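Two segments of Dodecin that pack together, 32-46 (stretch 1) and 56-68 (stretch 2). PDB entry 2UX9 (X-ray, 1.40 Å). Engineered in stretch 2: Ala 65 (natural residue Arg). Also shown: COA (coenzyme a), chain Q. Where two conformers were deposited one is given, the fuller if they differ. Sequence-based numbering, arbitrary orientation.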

# COMPACT_ATOMS: atom_id res chain seq x y z
N THR C 32 -18.94 -14.54 -22.75
CA THR C 32 -17.83 -14.72 -23.68
C THR C 32 -16.61 -15.46 -23.13
O THR C 32 -15.79 -15.93 -23.91
CB THR C 32 -17.36 -13.34 -24.24
OG1 THR C 32 -17.00 -12.48 -23.16
CG2 THR C 32 -18.48 -12.68 -25.03
N LEU C 33 -16.49 -15.58 -21.80
CA LEU C 33 -15.32 -16.20 -21.19
C LEU C 33 -15.69 -17.51 -20.52
O LEU C 33 -16.71 -17.60 -19.85
CB LEU C 33 -14.70 -15.27 -20.14
CG LEU C 33 -14.21 -13.93 -20.69
CD1 LEU C 33 -13.64 -13.08 -19.57
CD2 LEU C 33 -13.19 -14.13 -21.78
N ARG C 34 -14.83 -18.51 -20.72
CA ARG C 34 -15.02 -19.85 -20.17
C ARG C 34 -14.00 -20.11 -19.06
O ARG C 34 -12.95 -19.47 -19.01
CB ARG C 34 -14.84 -20.88 -21.28
CG ARG C 34 -15.88 -20.74 -22.37
CD ARG C 34 -15.62 -21.70 -23.51
NE ARG C 34 -14.38 -21.42 -24.23
CZ ARG C 34 -14.25 -20.56 -25.25
NH1 ARG C 34 -15.28 -19.84 -25.69
NH2 ARG C 34 -13.08 -20.45 -25.83
N HIS C 35 -14.34 -21.03 -18.17
CA HIS C 35 -13.47 -21.42 -17.06
C HIS C 35 -13.20 -20.29 -16.09
O HIS C 35 -12.10 -20.18 -15.53
CB HIS C 35 -12.18 -22.04 -17.58
CG HIS C 35 -12.43 -23.19 -18.50
ND1 HIS C 35 -12.87 -24.41 -18.04
CD2 HIS C 35 -12.38 -23.30 -19.85
CE1 HIS C 35 -13.06 -25.23 -19.06
NE2 HIS C 35 -12.78 -24.57 -20.17
N LEU C 36 -14.22 -19.48 -15.86
CA LEU C 36 -14.18 -18.45 -14.82
C LEU C 36 -14.08 -19.14 -13.46
O LEU C 36 -14.90 -20.01 -13.16
CB LEU C 36 -15.43 -17.58 -14.89
CG LEU C 36 -15.58 -16.75 -16.16
CD1 LEU C 36 -16.94 -16.10 -16.24
CD2 LEU C 36 -14.49 -15.70 -16.26
N ASP C 37 -13.09 -18.76 -12.66
CA ASP C 37 -12.76 -19.49 -11.44
C ASP C 37 -12.89 -18.67 -10.15
O ASP C 37 -13.47 -19.14 -9.17
CB ASP C 37 -11.33 -20.05 -11.56
CG ASP C 37 -11.26 -21.28 -12.45
OD1 ASP C 37 -12.26 -21.99 -12.61
OD2 ASP C 37 -10.16 -21.52 -13.00
N TRP C 38 -12.33 -17.47 -10.12
CA TRP C 38 -12.37 -16.66 -8.91
C TRP C 38 -12.40 -15.18 -9.22
O TRP C 38 -12.12 -14.76 -10.35
CB TRP C 38 -11.18 -17.00 -7.98
CG TRP C 38 -9.92 -16.25 -8.29
CD1 TRP C 38 -9.48 -15.12 -7.68
CD2 TRP C 38 -8.94 -16.57 -9.28
NE1 TRP C 38 -8.30 -14.71 -8.24
CE2 TRP C 38 -7.94 -15.59 -9.22
CE3 TRP C 38 -8.80 -17.61 -10.20
CZ2 TRP C 38 -6.81 -15.61 -10.05
CZ3 TRP C 38 -7.68 -17.62 -11.04
CH2 TRP C 38 -6.71 -16.62 -10.96
N PHE C 39 -12.79 -14.39 -8.23
CA PHE C 39 -12.75 -12.95 -8.35
C PHE C 39 -12.16 -12.33 -7.10
O PHE C 39 -12.12 -12.94 -6.03
CB PHE C 39 -14.13 -12.34 -8.66
CG PHE C 39 -15.15 -12.52 -7.57
CD1 PHE C 39 -15.31 -11.57 -6.57
CD2 PHE C 39 -15.94 -13.64 -7.54
CE1 PHE C 39 -16.24 -11.74 -5.56
CE2 PHE C 39 -16.88 -13.81 -6.54
CZ PHE C 39 -17.03 -12.86 -5.55
N GLU C 40 -11.66 -11.11 -7.27
CA GLU C 40 -11.06 -10.31 -6.21
C GLU C 40 -11.65 -8.92 -6.32
O GLU C 40 -11.48 -8.28 -7.35
CB GLU C 40 -9.54 -10.22 -6.40
CG GLU C 40 -8.81 -11.55 -6.42
CD GLU C 40 -7.42 -11.48 -7.04
OE1 GLU C 40 -6.94 -10.38 -7.41
OE2 GLU C 40 -6.79 -12.54 -7.17
N VAL C 41 -12.31 -8.43 -5.28
CA VAL C 41 -12.79 -7.05 -5.28
C VAL C 41 -11.61 -6.10 -5.04
O VAL C 41 -10.89 -6.23 -4.05
CB VAL C 41 -13.88 -6.83 -4.23
CG1 VAL C 41 -14.27 -5.36 -4.15
CG2 VAL C 41 -15.09 -7.70 -4.55
N LYS C 42 -11.42 -5.15 -5.95
CA LYS C 42 -10.35 -4.17 -5.83
C LYS C 42 -10.81 -2.88 -5.19
O LYS C 42 -10.09 -2.29 -4.39
CB LYS C 42 -9.77 -3.87 -7.21
CG LYS C 42 -9.07 -5.06 -7.85
CD LYS C 42 -7.86 -5.56 -7.06
CE LYS C 42 -6.75 -4.53 -6.99
NZ LYS C 42 -5.47 -5.08 -6.46
N GLU C 43 -12.00 -2.43 -5.58
CA GLU C 43 -12.59 -1.18 -5.09
C GLU C 43 -14.09 -1.28 -5.05
O GLU C 43 -14.68 -1.93 -5.90
CB GLU C 43 -12.34 -0.03 -6.06
CG GLU C 43 -10.96 0.20 -6.52
CD GLU C 43 -10.87 1.52 -7.23
OE1 GLU C 43 -11.31 2.52 -6.64
OE2 GLU C 43 -10.38 1.51 -8.37
N ILE C 44 -14.71 -0.55 -4.12
CA ILE C 44 -16.15 -0.29 -4.14
C ILE C 44 -16.32 1.23 -4.20
O ILE C 44 -15.80 1.95 -3.37
CB ILE C 44 -16.85 -0.86 -2.89
CG1 ILE C 44 -16.69 -2.38 -2.83
CG2 ILE C 44 -18.33 -0.46 -2.87
CD1 ILE C 44 -17.07 -2.96 -1.47
N ARG C 45 -17.04 1.68 -5.21
CA ARG C 45 -17.27 3.10 -5.47
C ARG C 45 -18.74 3.24 -5.86
O ARG C 45 -19.48 2.26 -5.92
CB ARG C 45 -16.41 3.60 -6.65
CG ARG C 45 -14.92 3.29 -6.59
CD ARG C 45 -14.23 3.64 -7.90
NE ARG C 45 -14.16 5.09 -8.12
CZ ARG C 45 -13.23 5.89 -7.60
NH1 ARG C 45 -12.24 5.40 -6.87
NH2 ARG C 45 -13.26 7.19 -7.84
N GLY C 46 -19.19 4.46 -6.12
CA GLY C 46 -20.52 4.62 -6.66
C GLY C 46 -20.87 6.05 -6.93
O GLY C 46 -20.11 6.97 -6.62
N TYR C 56 -24.17 1.49 -7.39
CA TYR C 56 -23.02 0.83 -6.77
C TYR C 56 -22.12 0.37 -7.90
O TYR C 56 -22.60 -0.14 -8.91
CB TYR C 56 -23.44 -0.39 -5.95
CG TYR C 56 -24.28 -0.06 -4.74
CD1 TYR C 56 -23.69 0.31 -3.54
CD2 TYR C 56 -25.66 -0.10 -4.80
CE1 TYR C 56 -24.44 0.62 -2.44
CE2 TYR C 56 -26.44 0.22 -3.69
CZ TYR C 56 -25.81 0.57 -2.51
OH TYR C 56 -26.54 0.91 -1.40
N GLN C 57 -20.81 0.56 -7.74
CA GLN C 57 -19.83 0.20 -8.76
C GLN C 57 -18.74 -0.62 -8.09
O GLN C 57 -18.02 -0.11 -7.23
CB GLN C 57 -19.25 1.46 -9.39
CG GLN C 57 -20.29 2.35 -10.08
CD GLN C 57 -19.76 3.71 -10.47
OE1 GLN C 57 -18.82 4.20 -9.85
NE2 GLN C 57 -20.36 4.33 -11.49
N VAL C 58 -18.62 -1.89 -8.45
CA VAL C 58 -17.65 -2.76 -7.82
C VAL C 58 -16.59 -3.12 -8.85
O VAL C 58 -16.91 -3.71 -9.89
CB VAL C 58 -18.31 -4.00 -7.25
CG1 VAL C 58 -17.27 -4.91 -6.62
CG2 VAL C 58 -19.36 -3.60 -6.23
N VAL C 59 -15.36 -2.72 -8.58
CA VAL C 59 -14.24 -2.97 -9.46
C VAL C 59 -13.65 -4.29 -9.03
O VAL C 59 -13.28 -4.45 -7.87
CB VAL C 59 -13.17 -1.87 -9.33
CG1 VAL C 59 -11.99 -2.14 -10.31
CG2 VAL C 59 -13.79 -0.48 -9.54
N LEU C 60 -13.59 -5.26 -9.93
CA LEU C 60 -13.07 -6.56 -9.56
C LEU C 60 -12.19 -7.17 -10.63
O LEU C 60 -12.33 -6.88 -11.82
CB LEU C 60 -14.20 -7.51 -9.15
CG LEU C 60 -15.24 -7.91 -10.20
CD1 LEU C 60 -16.22 -8.95 -9.66
CD2 LEU C 60 -16.01 -6.72 -10.74
N GLU C 61 -11.25 -7.97 -10.18
CA GLU C 61 -10.44 -8.83 -11.05
C GLU C 61 -11.13 -10.18 -11.15
O GLU C 61 -11.59 -10.71 -10.14
CB GLU C 61 -9.06 -9.04 -10.44
CG GLU C 61 -8.22 -7.77 -10.31
CD GLU C 61 -7.54 -7.38 -11.61
OE1 GLU C 61 -6.93 -6.30 -11.64
OE2 GLU C 61 -7.62 -8.15 -12.59
N VAL C 62 -11.18 -10.72 -12.35
CA VAL C 62 -11.79 -12.02 -12.58
C VAL C 62 -10.71 -12.92 -13.18
O VAL C 62 -10.09 -12.56 -14.19
CB VAL C 62 -12.99 -11.88 -13.51
CG1 VAL C 62 -13.59 -13.21 -13.78
CG2 VAL C 62 -14.04 -10.92 -12.89
N GLY C 63 -10.46 -14.06 -12.54
CA GLY C 63 -9.46 -15.02 -12.99
C GLY C 63 -10.09 -16.22 -13.67
O GLY C 63 -11.07 -16.80 -13.16
N PHE C 64 -9.53 -16.61 -14.80
CA PHE C 64 -10.02 -17.75 -15.56
C PHE C 64 -8.87 -18.57 -16.13
O PHE C 64 -7.81 -18.05 -16.46
CB PHE C 64 -11.03 -17.32 -16.65
CG PHE C 64 -10.50 -16.38 -17.70
CD1 PHE C 64 -10.15 -16.84 -18.95
CD2 PHE C 64 -10.42 -15.01 -17.46
CE1 PHE C 64 -9.70 -15.96 -19.94
CE2 PHE C 64 -9.97 -14.15 -18.44
CZ PHE C 64 -9.62 -14.63 -19.67
N ALA C 65 -9.08 -19.88 -16.22
CA ALA C 65 -8.05 -20.78 -16.74
C ALA C 65 -8.01 -20.72 -18.26
O ALA C 65 -9.05 -20.82 -18.91
CB ALA C 65 -8.33 -22.21 -16.28
N LEU C 66 -6.81 -20.55 -18.82
CA LEU C 66 -6.64 -20.46 -20.26
C LEU C 66 -6.64 -21.85 -20.88
O LEU C 66 -5.93 -22.74 -20.43
CB LEU C 66 -5.33 -19.73 -20.59
CG LEU C 66 -5.32 -18.25 -20.23
CD1 LEU C 66 -3.95 -17.64 -20.54
CD2 LEU C 66 -6.41 -17.48 -20.96
N GLU C 67 -7.45 -22.03 -21.91
CA GLU C 67 -7.48 -23.25 -22.70
C GLU C 67 -6.17 -23.40 -23.45
O GLU C 67 -5.60 -22.42 -23.93
CB GLU C 67 -8.66 -23.22 -23.68
CG GLU C 67 -10.00 -23.28 -22.97
CD GLU C 67 -11.15 -22.71 -23.77
OE1 GLU C 67 -10.94 -22.05 -24.81
OE2 GLU C 67 -12.29 -22.94 -23.34
N GLU C 68 -5.71 -24.63 -23.55
CA GLU C 68 -4.40 -24.90 -24.12
C GLU C 68 -4.53 -25.38 -25.56
O GLU C 68 -5.09 -26.45 -25.80
CB GLU C 68 -3.68 -25.92 -23.25
CG GLU C 68 -3.60 -25.45 -21.80
CD GLU C 68 -2.73 -26.32 -20.91
OE1 GLU C 68 -2.11 -27.28 -21.42
OE2 GLU C 68 -2.67 -26.02 -19.70
N1A COA Q . -9.27 -19.74 -22.69
C2A COA Q . -8.91 -19.28 -23.95
N3A COA Q . -9.78 -18.53 -24.69
C4A COA Q . -11.00 -18.23 -24.20
C5A COA Q . -11.38 -18.67 -22.93
C6A COA Q . -10.50 -19.43 -22.17
N6A COA Q . -10.79 -19.82 -20.92
N7A COA Q . -12.62 -18.22 -22.71
C8A COA Q . -13.05 -17.52 -23.78
N9A COA Q . -12.03 -17.51 -24.70
C1B COA Q . -11.97 -16.70 -25.93
C2B COA Q . -13.23 -16.72 -26.77
O2B COA Q . -13.38 -17.89 -27.55
C3B COA Q . -13.03 -15.48 -27.60
O3B COA Q . -12.13 -15.72 -28.65
P3B COA Q . -12.50 -15.36 -30.17
O7A COA Q . -11.25 -15.64 -30.96
O8A COA Q . -13.70 -16.15 -30.60
O9A COA Q . -12.79 -13.88 -30.23
C4B COA Q . -12.41 -14.53 -26.61
O4B COA Q . -11.85 -15.33 -25.58
C5B COA Q . -13.52 -13.61 -26.11
O5B COA Q . -13.93 -12.75 -27.16
P1A COA Q . -13.65 -11.16 -27.14
O1A COA Q . -13.52 -10.63 -28.55
O2A COA Q . -12.44 -10.81 -26.30
O3A COA Q . -15.01 -10.53 -26.57
P2A COA Q . -15.30 -10.04 -25.08
O4A COA Q . -16.75 -9.72 -25.21
O5A COA Q . -15.05 -11.14 -24.09
O6A COA Q . -14.40 -8.73 -24.81
CBP COA Q . -13.26 -6.65 -25.22
CCP COA Q . -14.27 -7.68 -25.74
CDP COA Q . -13.06 -5.57 -26.28
CEP COA Q . -13.81 -6.03 -23.95
CAP COA Q . -11.93 -7.34 -24.90
OAP COA Q . -11.55 -8.19 -25.96
C9P COA Q . -10.85 -6.36 -24.61
O9P COA Q . -10.85 -5.68 -23.39
N8P COA Q . -9.90 -6.12 -25.50
C7P COA Q . -9.32 -4.79 -25.57
C6P COA Q . -7.92 -4.88 -26.12
C5P COA Q . -7.14 -3.63 -25.85
O5P COA Q . -6.66 -3.41 -24.73
N4P COA Q . -7.00 -2.85 -26.90
C3P COA Q . -5.80 -2.06 -27.07
C2P COA Q . -6.17 -0.60 -26.87
S1P COA Q . -4.71 0.45 -26.84
O HOH W 1 -13.24 -25.29 -22.65

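Two antiparallel strands held by backbone hydrogen bonds still have to reconcile their surfaces, and this pair from dodecin illustrates how a protein fits bump to hollow along a ladder. The frame is regular: Gly 63 N donates to Trp 38 O (2.8 Å), Glu 40 and Glu 61 exchange N-to-O bonds of 2.9 Å in both directions, and Gln 57 N reaches Arg 45 O at 2.8 Å. Two bulges interrupt it. At each, one carbonyl serves two successive amides: Gly 63 O accepts from Asp 37 N at 2.9 Å and weakly from Trp 38 N at 3.4 Å, while Val 59 O accepts from Lys 42 N at 2.8 Å and weakly from Glu 43 N at 3.3 Å. The extra residue is thus absorbed without leaving the ladder.

The clearest hollow is Gly 63. The indole of Trp 38, with chi1 at 86° (p), lies across the neighbouring strand, and Gly 63 CA sits 3.7 Å from the centroid of its six-membered ring, almost on the ring normal. A CB here would fall 2.4 Å from Trp 38 CH2, a clash, so the absence of a side chain is what lets the flat ring settle on the backbone. Trp 38 NE1 then donates to Glu 40 OE2 (2.9 Å), tying the ring to its own strand. Along the same face, Val 59 packs its CG2 3.8 Å from Glu 43 CB. At the second bulge, Lys 42, whose CA-to-CB bond points toward the other strand, lays its CG 3.8 Å from Glu 61 CG; the aliphatic parts of these charged chains provide the packing surface.

The other face is apolar, and branched chains interlock there. Leu 36 CD2 approaches Val 62 CG1 at 3.6 Å and Phe 64 CB at 3.8 Å. Further along, Phe 39 CB meets Leu 60 CD1 at 4.1 Å, and Val 41 CG1 meets Val 58 CG1 at 3.9 Å. Leu 33, from the loop before the strand, places CD1 over one face of the Phe 64 ring, 4.0 Å from CE2.

Beyond the ladder, Arg 34 and Glu 67 close a two-pronged salt bridge, NE to OE2 at 2.7 Å and NH2 to OE1 at 2.9 Å; a planar guanidinium matches a carboxylate well. Coenzyme A fills the remaining gap: its N6A donates to Arg 34 O (2.9 Å) and to Ala 65 O (2.8 Å), the latter at an engineered position, while Glu 67 N donates to its N1A (3.0 Å). The adenine therefore bridges both stretches where their direct pairing gives out.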